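Local coordinates for protein FAD-dependent oxidoreductase (PDB 3M9V) that is a flavin-dependent enzyme of the acyl-CoA dehydrogenase family that takes part in the biosynthesis of the sugar D-kijanose and binds dTDP, at residues V263-T277 and L373-M386. Sequence-based numbering, arbitrary orientation.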
loop_
_atom_site.group_PDB
_atom_site.type_symbol
_atom_site.label_atom_id
_atom_site.label_comp_id
_atom_site.label_asym_id
_atom_site.label_seq_id
_atom_site.Cartn_x
_atom_site.Cartn_y
_atom_site.Cartn_z
ATOM N N VAL A 263 18.965 -8.954 -14.998
ATOM C CA VAL A 263 18.318 -7.711 -15.410
ATOM C C VAL A 263 17.620 -6.995 -14.246
ATOM O O VAL A 263 17.283 -5.832 -14.397
ATOM C CB VAL A 263 17.298 -7.896 -16.563
ATOM C CG1 VAL A 263 15.930 -8.210 -16.023
ATOM C CG2 VAL A 263 17.214 -6.601 -17.369
ATOM N N LEU A 264 17.431 -7.668 -13.109
ATOM C CA LEU A 264 16.875 -7.066 -11.915
ATOM C C LEU A 264 17.805 -5.934 -11.454
ATOM O O LEU A 264 17.296 -4.968 -10.902
ATOM C CB LEU A 264 16.712 -8.081 -10.768
ATOM C CG LEU A 264 15.617 -9.159 -10.931
ATOM C CD1 LEU A 264 15.370 -10.083 -9.727
ATOM C CD2 LEU A 264 14.289 -8.555 -11.449
ATOM N N GLY A 265 19.114 -6.059 -11.661
ATOM C CA GLY A 265 20.056 -4.993 -11.349
ATOM C C GLY A 265 19.737 -3.680 -12.042
ATOM O O GLY A 265 20.028 -2.597 -11.516
ATOM N N VAL A 266 19.111 -3.749 -13.214
ATOM C CA VAL A 266 18.754 -2.543 -13.985
ATOM C C VAL A 266 17.775 -1.673 -13.181
ATOM O O VAL A 266 17.979 -0.476 -12.953
ATOM C CB VAL A 266 18.224 -2.899 -15.383
ATOM C CG1 VAL A 266 17.746 -1.613 -16.099
ATOM C CG2 VAL A 266 19.353 -3.607 -16.190
ATOM N N TYR A 267 16.747 -2.320 -12.653
ATOM C CA TYR A 267 15.616 -1.605 -12.009
ATOM C C TYR A 267 16.085 -1.179 -10.620
ATOM O O TYR A 267 15.713 -0.096 -10.155
ATOM C CB TYR A 267 14.361 -2.493 -12.003
ATOM C CG TYR A 267 14.047 -2.826 -13.452
ATOM C CD1 TYR A 267 13.578 -1.817 -14.298
ATOM C CD2 TYR A 267 14.232 -4.104 -13.989
ATOM C CE1 TYR A 267 13.305 -2.061 -15.652
ATOM C CE2 TYR A 267 13.953 -4.360 -15.353
ATOM C CZ TYR A 267 13.530 -3.326 -16.164
ATOM O OH TYR A 267 13.266 -3.476 -17.494
ATOM N N VAL A 268 16.955 -1.984 -10.010
ATOM C CA VAL A 268 17.569 -1.530 -8.776
ATOM C C VAL A 268 18.417 -0.265 -9.010
ATOM O O VAL A 268 18.409 0.655 -8.182
ATOM C CB VAL A 268 18.448 -2.620 -8.074
ATOM C CG1 VAL A 268 19.014 -2.048 -6.774
ATOM C CG2 VAL A 268 17.664 -3.930 -7.798
ATOM N N GLY A 269 19.177 -0.199 -10.102
ATOM C CA GLY A 269 19.961 1.026 -10.371
ATOM C C GLY A 269 19.131 2.260 -10.654
ATOM O O GLY A 269 19.458 3.369 -10.199
ATOM N N VAL A 270 18.027 2.075 -11.384
ATOM C CA VAL A 270 17.043 3.156 -11.577
ATOM C C VAL A 270 16.506 3.704 -10.252
ATOM O O VAL A 270 16.477 4.932 -10.034
ATOM C CB VAL A 270 15.901 2.733 -12.540
ATOM C CG1 VAL A 270 14.849 3.834 -12.650
ATOM C CG2 VAL A 270 16.492 2.506 -13.954
ATOM N N ALA A 271 16.089 2.813 -9.352
ATOM C CA ALA A 271 15.652 3.301 -8.046
ATOM C C ALA A 271 16.776 4.028 -7.298
ATOM O O ALA A 271 16.540 5.003 -6.581
ATOM C CB ALA A 271 15.118 2.121 -7.201
ATOM N N GLN A 272 18.000 3.514 -7.381
ATOM C CA GLN A 272 19.114 4.182 -6.700
ATOM C C GLN A 272 19.331 5.605 -7.238
ATOM O O GLN A 272 19.603 6.535 -6.475
ATOM C CB GLN A 272 20.386 3.320 -6.786
ATOM C CG GLN A 272 21.627 3.889 -6.043
ATOM C CD GLN A 272 21.460 3.785 -4.544
ATOM O OE1 GLN A 272 21.335 2.688 -4.007
ATOM N NE2 GLN A 272 21.416 4.917 -3.864
ATOM N N ALA A 273 19.217 5.781 -8.552
ATOM C CA ALA A 273 19.578 7.033 -9.196
ATOM C C ALA A 273 18.446 8.001 -8.843
ATOM O O ALA A 273 18.733 9.159 -8.607
ATOM C CB ALA A 273 19.711 6.870 -10.734
ATOM N N ALA A 274 17.199 7.540 -8.749
ATOM C CA ALA A 274 16.116 8.408 -8.287
ATOM C C ALA A 274 16.340 8.924 -6.861
ATOM O O ALA A 274 16.235 10.110 -6.564
ATOM C CB ALA A 274 14.742 7.692 -8.401
ATOM N N TYR A 275 16.710 8.029 -5.958
ATOM C CA TYR A 275 16.935 8.402 -4.574
ATOM C C TYR A 275 18.087 9.416 -4.486
ATOM O O TYR A 275 17.960 10.422 -3.779
ATOM C CB TYR A 275 17.330 7.150 -3.821
ATOM C CG TYR A 275 17.516 7.324 -2.332
ATOM C CD1 TYR A 275 16.653 8.121 -1.579
ATOM C CD2 TYR A 275 18.539 6.683 -1.666
ATOM C CE1 TYR A 275 16.825 8.265 -0.189
ATOM C CE2 TYR A 275 18.697 6.792 -0.283
ATOM C CZ TYR A 275 17.833 7.557 0.443
ATOM O OH TYR A 275 18.049 7.632 1.803
ATOM N N ASP A 276 19.189 9.127 -5.188
ATOM C CA ASP A 276 20.372 9.989 -5.179
ATOM C C ASP A 276 20.055 11.390 -5.664
ATOM O O ASP A 276 20.564 12.361 -5.107
ATOM C CB ASP A 276 21.443 9.440 -6.118
ATOM C CG ASP A 276 22.123 8.229 -5.531
ATOM O OD1 ASP A 276 21.923 7.901 -4.348
ATOM O OD2 ASP A 276 22.802 7.551 -6.305
ATOM N N THR A 277 19.243 11.473 -6.712
ATOM C CA THR A 277 18.702 12.733 -7.228
ATOM C C THR A 277 17.846 13.512 -6.242
ATOM O O THR A 277 18.014 14.733 -6.083
ATOM C CB THR A 277 17.861 12.492 -8.502
ATOM O OG1 THR A 277 18.696 11.836 -9.456
ATOM C CG2 THR A 277 17.432 13.798 -9.122
ATOM N N LEU A 373 14.209 12.742 -13.278
ATOM C CA LEU A 373 13.238 11.892 -12.588
ATOM C C LEU A 373 12.089 11.499 -13.529
ATOM O O LEU A 373 11.466 10.450 -13.335
ATOM C CB LEU A 373 12.647 12.549 -11.338
ATOM C CG LEU A 373 13.583 12.559 -10.112
ATOM C CD1 LEU A 373 12.893 13.286 -8.954
ATOM C CD2 LEU A 373 13.906 11.127 -9.672
ATOM N N ALA A 374 11.796 12.366 -14.501
ATOM C CA ALA A 374 10.666 12.195 -15.398
ATOM C C ALA A 374 11.033 11.052 -16.319
ATOM O O ALA A 374 10.183 10.236 -16.681
ATOM C CB ALA A 374 10.445 13.470 -16.197
ATOM N N ARG A 375 12.307 10.971 -16.689
ATOM C CA ARG A 375 12.740 9.810 -17.461
ATOM C C ARG A 375 12.795 8.511 -16.635
ATOM O O ARG A 375 12.464 7.429 -17.133
ATOM C CB ARG A 375 14.099 10.086 -18.127
ATOM C CG ARG A 375 14.617 8.885 -18.926
ATOM C CD ARG A 375 15.886 9.162 -19.742
ATOM N NE ARG A 375 17.079 9.412 -18.942
ATOM C CZ ARG A 375 17.580 10.615 -18.668
ATOM N NH1 ARG A 375 18.675 10.708 -17.939
ATOM N NH2 ARG A 375 17.002 11.742 -19.064
ATOM N N LEU A 376 13.261 8.585 -15.392
ATOM C CA LEU A 376 13.362 7.415 -14.512
ATOM C C LEU A 376 11.958 6.877 -14.236
ATOM O O LEU A 376 11.763 5.653 -14.216
ATOM C CB LEU A 376 13.988 7.828 -13.190
ATOM C CG LEU A 376 15.439 8.317 -13.353
ATOM C CD1 LEU A 376 16.158 8.329 -12.008
ATOM C CD2 LEU A 376 16.214 7.414 -14.315
ATOM N N LEU A 377 10.981 7.776 -14.106
ATOM C CA LEU A 377 9.624 7.270 -13.926
ATOM C C LEU A 377 9.122 6.434 -15.120
ATOM O O LEU A 377 8.385 5.444 -14.964
ATOM C CB LEU A 377 8.656 8.422 -13.648
ATOM C CG LEU A 377 7.192 7.981 -13.446
ATOM C CD1 LEU A 377 6.998 7.353 -12.054
ATOM C CD2 LEU A 377 6.220 9.160 -13.539
ATOM N N ARG A 378 9.450 6.886 -16.327
ATOM C CA ARG A 378 9.150 6.063 -17.496
ATOM C C ARG A 378 9.991 4.797 -17.590
ATOM O O ARG A 378 9.438 3.732 -17.919
ATOM C CB ARG A 378 9.303 6.901 -18.768
ATOM C CG ARG A 378 8.343 8.095 -18.715
ATOM C CD ARG A 378 8.365 8.926 -20.028
ATOM N NE ARG A 378 9.473 9.874 -20.041
ATOM C CZ ARG A 378 10.605 9.690 -20.727
ATOM N NH1 ARG A 378 11.571 10.591 -20.723
ATOM N NH2 ARG A 378 10.800 8.622 -21.490
ATOM N N ASP A 379 11.306 4.907 -17.404
ATOM C CA ASP A 379 12.115 3.698 -17.607
ATOM C C ASP A 379 11.806 2.637 -16.551
ATOM O O ASP A 379 11.916 1.430 -16.806
ATOM C CB ASP A 379 13.621 3.966 -17.504
ATOM C CG ASP A 379 14.109 4.821 -18.644
ATOM O OD1 ASP A 379 13.378 4.967 -19.634
ATOM O OD2 ASP A 379 15.213 5.361 -18.516
ATOM N N VAL A 380 11.469 3.078 -15.343
ATOM C CA VAL A 380 11.360 2.098 -14.250
ATOM C C VAL A 380 10.168 1.152 -14.455
ATOM O O VAL A 380 10.134 0.094 -13.814
ATOM C CB VAL A 380 11.312 2.704 -12.819
ATOM C CG1 VAL A 380 9.924 3.234 -12.535
ATOM C CG2 VAL A 380 11.674 1.653 -11.740
ATOM N N GLN A 381 9.234 1.501 -15.340
ATOM C CA GLN A 381 8.035 0.690 -15.566
ATOM C C GLN A 381 8.312 -0.532 -16.448
ATOM O O GLN A 381 7.513 -1.466 -16.441
ATOM C CB GLN A 381 6.884 1.513 -16.168
ATOM C CG GLN A 381 6.599 2.888 -15.507
ATOM C CD GLN A 381 6.090 2.770 -14.078
ATOM O OE1 GLN A 381 5.536 1.740 -13.675
ATOM N NE2 GLN A 381 6.341 3.802 -13.280
ATOM N N ALA A 382 9.425 -0.551 -17.182
ATOM C CA ALA A 382 9.629 -1.546 -18.236
ATOM C C ALA A 382 9.700 -2.979 -17.689
ATOM O O ALA A 382 9.308 -3.899 -18.387
ATOM C CB ALA A 382 10.927 -1.218 -18.964
ATOM N N GLY A 383 10.180 -3.200 -16.465
ATOM C CA GLY A 383 10.343 -4.549 -15.890
ATOM C C GLY A 383 9.063 -5.370 -15.794
ATOM O O GLY A 383 9.086 -6.605 -15.920
ATOM N N ARG A 384 7.959 -4.646 -15.614
ATOM C CA ARG A 384 6.611 -5.171 -15.449
ATOM C C ARG A 384 6.165 -5.938 -16.682
ATOM O O ARG A 384 5.301 -6.803 -16.604
ATOM C CB ARG A 384 5.610 -4.017 -15.221
ATOM C CG ARG A 384 5.865 -3.276 -13.907
ATOM C CD ARG A 384 5.089 -1.974 -13.775
ATOM N NE ARG A 384 3.650 -2.243 -13.815
ATOM C CZ ARG A 384 2.759 -1.264 -13.733
ATOM N NH1 ARG A 384 3.207 -0.019 -13.626
ATOM N NH2 ARG A 384 1.461 -1.522 -13.766
ATOM N N PHE A 385 6.736 -5.595 -17.827
ATOM C CA PHE A 385 6.202 -6.086 -19.088
ATOM C C PHE A 385 7.148 -7.154 -19.638
ATOM O O PHE A 385 6.733 -7.893 -20.522
ATOM C CB PHE A 385 5.913 -4.934 -20.071
ATOM C CG PHE A 385 5.007 -3.906 -19.463
ATOM C CD1 PHE A 385 3.700 -4.238 -19.112
ATOM C CD2 PHE A 385 5.509 -2.658 -19.118
ATOM C CE1 PHE A 385 2.884 -3.304 -18.489
ATOM C CE2 PHE A 385 4.705 -1.716 -18.489
ATOM C CZ PHE A 385 3.387 -2.049 -18.160
ATOM N N MET A 386 8.365 -7.259 -19.107
ATOM C CA MET A 386 9.345 -8.262 -19.528
ATOM C C MET A 386 9.058 -9.715 -19.117
ATOM O O MET A 386 8.788 -10.030 -17.960
ATOM C CB MET A 386 10.729 -7.825 -19.051
ATOM C CG MET A 386 11.227 -6.548 -19.747
ATOM S SD MET A 386 12.901 -6.125 -19.156
ATOM C CE MET A 386 12.926 -6.509 -17.431
#
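Leu373 opens the contact by setting CD2 3.8 Å from CB of Ala274, while its CG slides past the methyl of Thr277. That threonine suits a helix facing an apolar neighbour: OG1 turns back to Ala273 O (2.8 Å), and CG2, anti to the backbone N, is presented to the leucine. One turn on, Leu376 lays CD1 against the backbone of Ala274, 3.5 Å from its N; the small side chains of Ala273 and Ala274 let the branch come this close. Helical segments 264-277 and 373-379 run nearly antiparallel, their axes 10.1 Å apart and at 155°, within the all-helical C-terminal domain of the acyl-CoA dehydrogenase fold. Asp379 O lies at the edge of the Tyr267 ring, in its plane. Val380 follows, its CB 3.7 Å from CG1 of Val270, where two beta-branched side chains meet. Ala382 offers just a methyl to the phenol oxygen. Gly383, having no side chain, brings its backbone directly over one face of that ring, CA 3.4 Å from Tyr267 CZ. The long, unbranched thioether of Met386 reaches the ring edge, SD 5.4 Å from the Tyr267 centroid in a Met-aromatic contact; in sequence Met386 lies between Phe385 and Gln387, which bind FMN.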